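Local atomic coordinates of papain-like protease (Human betacoronavirus 2c EMC/2012, PDB entry 4RNA), a protein that probably cleaves the viral replicase polyprotein as a cysteine protease of the papain-like clan and, as in related coronaviruses, removes ubiquitin from host proteins. Residues W192-C196 with V227-G231. Numbering follows the deposited sequence.
Sequences WCNVC and VCQCG. With ZN (zinc ion), chain B.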
loop_
_atom_site.group_PDB
_atom_site.type_symbol
_atom_site.label_atom_id
_atom_site.label_comp_id
_atom_site.label_asym_id
_atom_site.label_seq_id
_atom_site.Cartn_x
_atom_site.Cartn_y
_atom_site.Cartn_z
ATOM N N TRP A 192 -17.283 -28.304 11.381
ATOM C CA TRP A 192 -18.396 -29.068 11.981
ATOM C C TRP A 192 -18.212 -29.434 13.422
ATOM O O TRP A 192 -17.078 -29.511 13.955
ATOM C CB TRP A 192 -18.770 -30.300 11.131
ATOM C CG TRP A 192 -17.802 -31.420 11.331
ATOM C CD1 TRP A 192 -17.950 -32.551 12.161
ATOM C CD2 TRP A 192 -16.450 -31.536 10.754
ATOM N NE1 TRP A 192 -16.822 -33.340 12.123
ATOM C CE2 TRP A 192 -15.876 -32.785 11.303
ATOM C CE3 TRP A 192 -15.669 -30.741 9.896
ATOM C CZ2 TRP A 192 -14.583 -33.212 10.974
ATOM C CZ3 TRP A 192 -14.360 -31.165 9.565
ATOM C CH2 TRP A 192 -13.845 -32.399 10.047
ATOM N N CYS A 193 -19.367 -29.615 14.050
ATOM C CA CYS A 193 -19.525 -30.266 15.331
ATOM C C CYS A 193 -20.635 -31.337 15.169
ATOM O O CYS A 193 -21.673 -31.063 14.577
ATOM C CB CYS A 193 -20.003 -29.252 16.368
ATOM S SG CYS A 193 -20.491 -29.996 17.959
ATOM N N ASN A 194 -20.407 -32.487 15.789
ATOM C CA ASN A 194 -21.256 -33.675 15.662
ATOM C C ASN A 194 -22.555 -33.449 16.405
ATOM O O ASN A 194 -23.563 -34.103 16.102
ATOM C CB ASN A 194 -20.459 -34.925 16.078
ATOM C CG ASN A 194 -19.277 -35.162 15.133
ATOM O OD1 ASN A 194 -19.447 -34.973 13.949
ATOM N ND2 ASN A 194 -18.064 -35.491 15.658
ATOM N N VAL A 195 -22.557 -32.433 17.279
ATOM C CA VAL A 195 -23.813 -31.919 17.907
ATOM C C VAL A 195 -24.416 -30.682 17.192
ATOM O O VAL A 195 -25.584 -30.672 16.819
ATOM C CB VAL A 195 -23.599 -31.661 19.441
ATOM C CG1 VAL A 195 -24.788 -30.950 20.062
ATOM C CG2 VAL A 195 -23.299 -32.968 20.183
ATOM N N CYS A 196 -23.600 -29.657 16.956
ATOM C CA CYS A 196 -24.089 -28.354 16.467
ATOM C C CYS A 196 -24.401 -28.283 14.985
ATOM O O CYS A 196 -25.209 -27.452 14.588
ATOM C CB CYS A 196 -23.112 -27.216 16.874
ATOM S SG CYS A 196 -22.963 -27.233 18.686
ATOM N N VAL A 227 -12.326 -26.085 20.860
ATOM C CA VAL A 227 -13.502 -26.210 21.733
ATOM C C VAL A 227 -14.667 -25.678 20.947
ATOM O O VAL A 227 -14.539 -24.642 20.249
ATOM C CB VAL A 227 -13.322 -25.472 23.107
ATOM C CG1 VAL A 227 -14.642 -25.419 23.868
ATOM C CG2 VAL A 227 -12.225 -26.157 23.927
ATOM N N CYS A 228 -15.756 -26.436 20.980
ATOM C CA CYS A 228 -17.022 -25.974 20.400
ATOM C C CYS A 228 -17.790 -25.160 21.451
ATOM O O CYS A 228 -17.607 -25.383 22.652
ATOM C CB CYS A 228 -17.876 -27.102 19.857
ATOM S SG CYS A 228 -19.241 -26.320 18.958
ATOM N N GLN A 229 -18.604 -24.210 20.981
ATOM C CA GLN A 229 -19.505 -23.455 21.859
ATOM C C GLN A 229 -20.531 -24.332 22.633
ATOM O O GLN A 229 -21.073 -23.895 23.636
ATOM C CB GLN A 229 -20.256 -22.384 21.067
ATOM C CG GLN A 229 -21.110 -22.895 19.924
ATOM C CD GLN A 229 -20.362 -23.084 18.577
ATOM O OE1 GLN A 229 -19.086 -22.887 18.426
ATOM N NE2 GLN A 229 -21.155 -23.498 17.573
ATOM N N CYS A 230 -20.805 -25.554 22.192
ATOM C CA CYS A 230 -21.698 -26.425 22.984
ATOM C C CYS A 230 -20.985 -27.042 24.194
ATOM O O CYS A 230 -21.605 -27.768 25.016
ATOM C CB CYS A 230 -22.254 -27.544 22.090
ATOM S SG CYS A 230 -20.911 -28.644 21.488
ATOM N N GLY A 231 -19.675 -26.806 24.331
ATOM C CA GLY A 231 -18.900 -27.513 25.343
ATOM C C GLY A 231 -18.124 -28.715 24.787
ATOM O O GLY A 231 -17.255 -29.264 25.470
HETATM ZN ZN ZN B . -20.940 -28.047 19.250
#
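C196 overlaps C230, with SG of C196 3.5 Å from CB of C230, as both turn to a shared zinc ion. This is the Cys4 zinc finger of the coronavirus papain-like protease: a CxxC pair at the end of strand 186-193 faces a CxC pair in the turn before strand 233-242. Four bonds to ZN define it: SG of C193 at 2.4 Å, SG of C196 at 2.2 Å, SG of C228 at 2.4 Å and SG of C230 at 2.3 Å. SG of C193 and SG of C230 stand 3.8 Å apart, as do SG of C196 and SG of C228, as expected for tetrahedral thiolates. All four CA-to-CB bonds point toward the opposing segment, yet just 176 Å² is buried, so mainly the metal joins them. In each pair, amide N atoms point at a ligand sulfur. With 194-196 in helical phi/psi, N of C196 hydrogen-bonds SG of C193 (3.3 Å, N-H...S angle 168°). C228 to G231 form a type I beta turn, closed by N of G231 to O of C228 at 3.0 Å; at phi 99° and psi -12° a CB on G231 would jam against O of C230, which calls for glycine. Q229 brings NE2 4.3 Å from CB of C196, while its OE1 hydrogen-bonds R234. A weak hydrogen bond runs from N of C230 to SG of C228, 3.7 Å with an N-H...S angle of 170°.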